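Local coordinates for protein KLLA0E08119p (Kluyveromyces lactis, PDB 3VA7) that is the urea carboxylase part of a larger enzyme and probably uses biotin and ATP to carboxylate urea, the first step of the allophanate route, at residues N698-W711 against F738-P751. Residues are numbered along the deposited sequence; the frame is centred on the assembly and turned at random.
Sequences NRFGVRLIGPKPKW and FTGDEPVIITCDGP. With BTI (5-(hexahydro-2-oxo-1H-thieno[3,4-D]imidazol-6-yl)pentanal), chain B.
Val702 and Ile745 form a hydrogen-bonded pair between the antiparallel strands 701-705 and 742-746. These strands belong to the carboxyltransferase domain, in its A and B part, and line the site that holds biotin. The tight part is the strand core. Val702 N gives its hydrogen to Ile745 O at 2.9 Å, and Ile745 N returns one to Val702 O at 2.8 Å. Leu704 CD1 lies against Ile745 CG1 on the face away from biotin. On the biotin face, Arg703 leaves the strand with CG anti to the backbone N (chi1 176°), then bends at chi2 and chi3. Its guanidinium passes with one face over Val744 and meets Thr739 at its edge. NH1 of Arg703 bonds in plane to Thr739 OG1 at 2.6 Å, and NH2 adds a weaker bond to the same oxygen. A leucine in place of Arg703 would probably leave Thr739 OG1 without these donors and Thr739 CG2, which touches the biotin ring, less firmly placed. At the far end, Arg699 NE makes a salt bridge to Asp749 OD2 at 2.7 Å, coming from above the carboxylate plane. Asp749 OD1 takes a weak bond from Arg699 NH2 and shares a hydrogen bond with Ser506 OG. Thr747 OG1 and Asp749 N grip Arg699 O from opposite faces of its carbonyl plane. The looser side follows Ile705, where the two segments part. A water there bridges Pro707 O and Asp741 O, and Lys708 NZ forms a salt bridge with Glu1148. Contact resumes at Lys708 and Pro709, with Pro709 CG against the Phe738 ring. Trp711 closes it: NE1 points in the ring plane at Asp741 OD1, 3.0 Å away and nearly straight at 168°.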
loop_
_atom_site.group_PDB
_atom_site.type_symbol
_atom_site.label_atom_id
_atom_site.label_comp_id
_atom_site.label_asym_id
_atom_site.label_seq_id
_atom_site.Cartn_x
_atom_site.Cartn_y
_atom_site.Cartn_z
ATOM N N ASN A 698 -18.282 7.962 1.822
ATOM C CA ASN A 698 -16.859 8.246 1.568
ATOM C C ASN A 698 -16.516 7.773 0.161
ATOM O O ASN A 698 -17.427 7.480 -0.619
ATOM C CB ASN A 698 -15.881 7.670 2.608
ATOM C CG ASN A 698 -15.886 6.149 2.665
ATOM O OD1 ASN A 698 -16.714 5.471 2.063
ATOM N ND2 ASN A 698 -14.956 5.601 3.418
ATOM N N ARG A 699 -15.229 7.680 -0.162
ATOM C CA ARG A 699 -14.875 7.300 -1.499
ATOM C C ARG A 699 -15.317 5.874 -1.859
ATOM O O ARG A 699 -15.373 5.524 -3.055
ATOM C CB ARG A 699 -13.401 7.520 -1.728
ATOM C CG ARG A 699 -13.000 9.010 -1.717
ATOM C CD ARG A 699 -11.449 9.140 -1.654
ATOM N NE ARG A 699 -10.817 8.268 -2.651
ATOM C CZ ARG A 699 -10.486 8.614 -3.901
ATOM N NH1 ARG A 699 -10.654 9.868 -4.346
ATOM N NH2 ARG A 699 -9.912 7.698 -4.692
ATOM N N PHE A 700 -15.721 5.061 -0.880
ATOM C CA PHE A 700 -16.190 3.733 -1.263
ATOM C C PHE A 700 -17.566 3.876 -1.870
ATOM O O PHE A 700 -18.003 3.004 -2.653
ATOM C CB PHE A 700 -16.256 2.673 -0.111
ATOM C CG PHE A 700 -15.040 2.613 0.782
ATOM C CD1 PHE A 700 -15.193 2.392 2.138
ATOM C CD2 PHE A 700 -13.764 2.789 0.284
ATOM C CE1 PHE A 700 -14.101 2.311 2.984
ATOM C CE2 PHE A 700 -12.640 2.751 1.141
ATOM C CZ PHE A 700 -12.823 2.514 2.482
ATOM N N GLY A 701 -18.269 4.953 -1.500
ATOM C CA GLY A 701 -19.645 5.107 -1.898
ATOM C C GLY A 701 -20.394 6.046 -0.983
ATOM O O GLY A 701 -20.019 6.240 0.157
ATOM N N VAL A 702 -21.475 6.618 -1.496
ATOM C CA VAL A 702 -22.199 7.661 -0.834
ATOM C C VAL A 702 -23.542 7.118 -0.467
ATOM O O VAL A 702 -24.332 6.800 -1.314
ATOM C CB VAL A 702 -22.249 8.930 -1.721
ATOM C CG1 VAL A 702 -23.286 9.941 -1.221
ATOM C CG2 VAL A 702 -20.812 9.558 -1.780
ATOM N N ARG A 703 -23.769 6.959 0.826
ATOM C CA ARG A 703 -24.993 6.323 1.324
ATOM C C ARG A 703 -26.231 7.302 1.341
ATOM O O ARG A 703 -26.097 8.521 1.546
ATOM C CB ARG A 703 -24.671 5.687 2.680
ATOM C CG ARG A 703 -25.827 5.052 3.413
ATOM C CD ARG A 703 -26.309 3.780 2.725
ATOM N NE ARG A 703 -25.387 2.666 2.924
ATOM C CZ ARG A 703 -25.640 1.424 2.533
ATOM N NH1 ARG A 703 -26.760 1.141 1.873
ATOM N NH2 ARG A 703 -24.766 0.467 2.769
ATOM N N LEU A 704 -27.424 6.773 1.091
ATOM C CA LEU A 704 -28.605 7.647 0.889
ATOM C C LEU A 704 -29.713 7.292 1.859
ATOM O O LEU A 704 -29.875 6.117 2.217
ATOM C CB LEU A 704 -29.143 7.542 -0.553
ATOM C CG LEU A 704 -28.160 7.921 -1.684
ATOM C CD1 LEU A 704 -28.750 7.684 -3.035
ATOM C CD2 LEU A 704 -27.647 9.355 -1.596
ATOM N N ILE A 705 -30.462 8.297 2.299
ATOM C CA ILE A 705 -31.635 8.056 3.111
ATOM C C ILE A 705 -32.851 8.462 2.272
ATOM O O ILE A 705 -32.903 9.579 1.745
ATOM C CB ILE A 705 -31.607 8.889 4.441
ATOM C CG1 ILE A 705 -30.297 8.634 5.236
ATOM C CG2 ILE A 705 -32.821 8.511 5.314
ATOM C CD1 ILE A 705 -29.747 9.837 6.064
ATOM N N GLY A 706 -33.818 7.561 2.152
ATOM C CA GLY A 706 -35.086 7.892 1.541
ATOM C C GLY A 706 -36.070 6.745 1.568
ATOM O O GLY A 706 -36.022 5.872 2.447
ATOM N N PRO A 707 -36.967 6.709 0.597
ATOM C CA PRO A 707 -38.100 5.770 0.698
ATOM C C PRO A 707 -37.648 4.334 0.622
ATOM O O PRO A 707 -36.719 4.030 -0.095
ATOM C CB PRO A 707 -38.955 6.106 -0.522
ATOM C CG PRO A 707 -37.959 6.778 -1.544
ATOM C CD PRO A 707 -36.801 7.325 -0.739
ATOM N N LYS A 708 -38.340 3.457 1.325
ATOM C CA LYS A 708 -37.960 2.063 1.439
ATOM C C LYS A 708 -38.509 1.295 0.275
ATOM O O LYS A 708 -39.557 1.603 -0.174
ATOM C CB LYS A 708 -38.459 1.495 2.778
ATOM C CG LYS A 708 -37.891 2.237 4.004
ATOM C CD LYS A 708 -36.324 2.390 3.994
ATOM C CE LYS A 708 -35.823 3.420 5.022
ATOM N NZ LYS A 708 -36.428 3.233 6.411
ATOM N N PRO A 709 -37.798 0.283 -0.229
ATOM C CA PRO A 709 -38.269 -0.426 -1.459
ATOM C C PRO A 709 -39.454 -1.354 -1.310
ATOM O O PRO A 709 -39.682 -1.926 -0.237
ATOM C CB PRO A 709 -37.048 -1.261 -1.906
ATOM C CG PRO A 709 -35.882 -0.670 -1.174
ATOM C CD PRO A 709 -36.422 -0.097 0.130
ATOM N N LYS A 710 -40.193 -1.514 -2.398
ATOM C CA LYS A 710 -41.211 -2.520 -2.427
ATOM C C LYS A 710 -40.747 -3.513 -3.453
ATOM O O LYS A 710 -40.530 -3.179 -4.621
ATOM C CB LYS A 710 -42.594 -1.931 -2.768
ATOM C CG LYS A 710 -42.927 -0.601 -2.103
ATOM C CD LYS A 710 -44.220 -0.058 -2.643
ATOM C CE LYS A 710 -45.070 0.528 -1.528
ATOM N NZ LYS A 710 -44.699 1.902 -1.232
ATOM N N TRP A 711 -40.547 -4.728 -2.990
ATOM C CA TRP A 711 -39.927 -5.756 -3.778
ATOM C C TRP A 711 -40.923 -6.606 -4.582
ATOM O O TRP A 711 -42.030 -6.876 -4.153
ATOM C CB TRP A 711 -39.071 -6.630 -2.867
ATOM C CG TRP A 711 -38.010 -5.861 -2.160
ATOM C CD1 TRP A 711 -37.970 -5.546 -0.824
ATOM C CD2 TRP A 711 -36.834 -5.280 -2.736
ATOM N NE1 TRP A 711 -36.832 -4.833 -0.529
ATOM C CE2 TRP A 711 -36.111 -4.660 -1.680
ATOM C CE3 TRP A 711 -36.291 -5.257 -4.031
ATOM C CZ2 TRP A 711 -34.883 -4.017 -1.884
ATOM C CZ3 TRP A 711 -35.054 -4.602 -4.233
ATOM C CH2 TRP A 711 -34.379 -3.981 -3.166
ATOM N N PHE A 738 -28.615 -1.294 -3.940
ATOM C CA PHE A 738 -29.519 -1.491 -2.830
ATOM C C PHE A 738 -28.992 -2.586 -1.859
ATOM O O PHE A 738 -29.307 -3.789 -2.004
ATOM C CB PHE A 738 -30.944 -1.795 -3.346
ATOM C CG PHE A 738 -31.790 -0.557 -3.555
ATOM C CD1 PHE A 738 -31.768 0.133 -4.762
ATOM C CD2 PHE A 738 -32.594 -0.059 -2.535
ATOM C CE1 PHE A 738 -32.510 1.314 -4.924
ATOM C CE2 PHE A 738 -33.331 1.104 -2.696
ATOM C CZ PHE A 738 -33.291 1.784 -3.893
ATOM N N THR A 739 -28.206 -2.175 -0.855
ATOM C CA THR A 739 -27.633 -3.149 0.088
ATOM C C THR A 739 -28.720 -3.413 1.077
ATOM O O THR A 739 -28.833 -2.703 2.067
ATOM C CB THR A 739 -26.405 -2.592 0.817
ATOM O OG1 THR A 739 -26.818 -1.500 1.668
ATOM C CG2 THR A 739 -25.372 -2.096 -0.181
ATOM N N GLY A 740 -29.533 -4.426 0.823
ATOM C CA GLY A 740 -30.809 -4.591 1.586
ATOM C C GLY A 740 -31.810 -3.473 1.191
ATOM O O GLY A 740 -32.046 -3.238 -0.011
ATOM N N ASP A 741 -32.327 -2.740 2.175
ATOM C CA ASP A 741 -33.405 -1.801 1.971
ATOM C C ASP A 741 -32.916 -0.322 1.841
ATOM O O ASP A 741 -33.699 0.616 1.754
ATOM C CB ASP A 741 -34.438 -1.977 3.082
ATOM C CG ASP A 741 -35.141 -3.326 3.022
ATOM O OD1 ASP A 741 -35.759 -3.626 1.967
ATOM O OD2 ASP A 741 -35.117 -4.093 4.027
ATOM N N GLU A 742 -31.612 -0.135 1.792
ATOM C CA GLU A 742 -31.045 1.183 1.691
ATOM C C GLU A 742 -30.010 1.164 0.575
ATOM O O GLU A 742 -29.290 0.165 0.440
ATOM C CB GLU A 742 -30.341 1.520 2.972
ATOM C CG GLU A 742 -31.274 1.782 4.138
ATOM C CD GLU A 742 -30.556 1.641 5.463
ATOM O OE1 GLU A 742 -29.716 2.489 5.778
ATOM O OE2 GLU A 742 -30.798 0.643 6.168
ATOM N N PRO A 743 -29.942 2.258 -0.230
ATOM C CA PRO A 743 -29.064 2.349 -1.390
ATOM C C PRO A 743 -27.843 3.185 -1.147
ATOM O O PRO A 743 -27.810 3.982 -0.243
ATOM C CB PRO A 743 -29.933 3.043 -2.440
ATOM C CG PRO A 743 -30.789 4.026 -1.590
ATOM C CD PRO A 743 -30.835 3.441 -0.139
ATOM N N VAL A 744 -26.848 3.014 -1.998
ATOM C CA VAL A 744 -25.615 3.733 -1.851
ATOM C C VAL A 744 -25.049 3.898 -3.237
ATOM O O VAL A 744 -25.145 2.970 -4.082
ATOM C CB VAL A 744 -24.642 2.972 -0.941
ATOM C CG1 VAL A 744 -24.612 1.455 -1.282
ATOM C CG2 VAL A 744 -23.275 3.586 -0.989
ATOM N N ILE A 745 -24.482 5.067 -3.499
ATOM C CA ILE A 745 -23.882 5.265 -4.775
ATOM C C ILE A 745 -22.430 4.794 -4.810
ATOM O O ILE A 745 -21.588 5.363 -4.134
ATOM C CB ILE A 745 -23.928 6.729 -5.220
ATOM C CG1 ILE A 745 -25.368 7.280 -5.121
ATOM C CG2 ILE A 745 -23.354 6.854 -6.675
ATOM C CD1 ILE A 745 -25.363 8.771 -5.168
ATOM N N ILE A 746 -22.159 3.812 -5.679
ATOM C CA ILE A 746 -20.823 3.249 -5.930
ATOM C C ILE A 746 -19.874 4.277 -6.578
ATOM O O ILE A 746 -20.055 4.661 -7.721
ATOM C CB ILE A 746 -20.910 1.911 -6.813
ATOM C CG1 ILE A 746 -21.976 0.931 -6.292
ATOM C CG2 ILE A 746 -19.586 1.187 -6.882
ATOM C CD1 ILE A 746 -21.765 0.613 -4.882
ATOM N N THR A 747 -18.840 4.701 -5.880
ATOM C CA THR A 747 -17.981 5.732 -6.442
ATOM C C THR A 747 -16.566 5.206 -6.747
ATOM O O THR A 747 -16.335 4.009 -6.713
ATOM C CB THR A 747 -17.927 6.907 -5.464
ATOM O OG1 THR A 747 -17.520 6.399 -4.141
ATOM C CG2 THR A 747 -19.345 7.649 -5.426
ATOM N N CYS A 748 -15.602 6.078 -7.014
ATOM C CA CYS A 748 -14.301 5.623 -7.555
ATOM C C CYS A 748 -13.410 4.716 -6.688
ATOM O O CYS A 748 -12.502 4.100 -7.213
ATOM C CB CYS A 748 -13.487 6.791 -8.099
ATOM S SG CYS A 748 -13.049 7.968 -6.788
ATOM N N ASP A 749 -13.615 4.677 -5.374
ATOM C CA ASP A 749 -12.932 3.650 -4.535
ATOM C C ASP A 749 -13.853 2.481 -4.224
ATOM O O ASP A 749 -13.674 1.813 -3.203
ATOM C CB ASP A 749 -12.419 4.207 -3.240
ATOM C CG ASP A 749 -11.104 4.932 -3.407
ATOM O OD1 ASP A 749 -10.484 4.832 -4.518
ATOM O OD2 ASP A 749 -10.715 5.624 -2.414
ATOM N N GLY A 750 -14.822 2.238 -5.097
ATOM C CA GLY A 750 -15.975 1.416 -4.726
ATOM C C GLY A 750 -15.930 -0.047 -5.137
ATOM O O GLY A 750 -15.007 -0.457 -5.863
ATOM N N PRO A 751 -16.882 -0.848 -4.631
ATOM C CA PRO A 751 -16.882 -2.273 -4.923
ATOM C C PRO A 751 -17.340 -2.586 -6.388
ATOM O O PRO A 751 -18.080 -1.841 -7.015
ATOM C CB PRO A 751 -17.918 -2.824 -3.936
ATOM C CG PRO A 751 -18.958 -1.715 -3.881
ATOM C CD PRO A 751 -18.114 -0.430 -3.937
HETATM C C11 BTI B . -20.103 2.479 1.906
HETATM O O11 BTI B . -20.486 1.790 2.902
HETATM C C10 BTI B . -20.093 1.982 0.429
HETATM C C9 BTI B . -20.516 0.516 0.354
HETATM C C8 BTI B . -20.853 -0.012 -1.034
HETATM C C7 BTI B . -21.731 -1.280 -1.057
HETATM C C2 BTI B . -21.259 -2.407 -0.162
HETATM S S1 BTI B . -19.633 -2.973 -0.564
HETATM C C6 BTI B . -19.873 -4.566 0.140
HETATM C C5 BTI B . -21.355 -4.873 0.114
HETATM N N3 BTI B . -21.472 -5.711 -1.050
HETATM C C3 BTI B . -22.100 -5.093 -2.015
HETATM O O3 BTI B . -22.386 -5.655 -3.172
HETATM N N2 BTI B . -22.450 -3.869 -1.678
HETATM C C4 BTI B . -22.162 -3.625 -0.269
HETATM O O HOH W 1 -34.003 3.219 1.083
#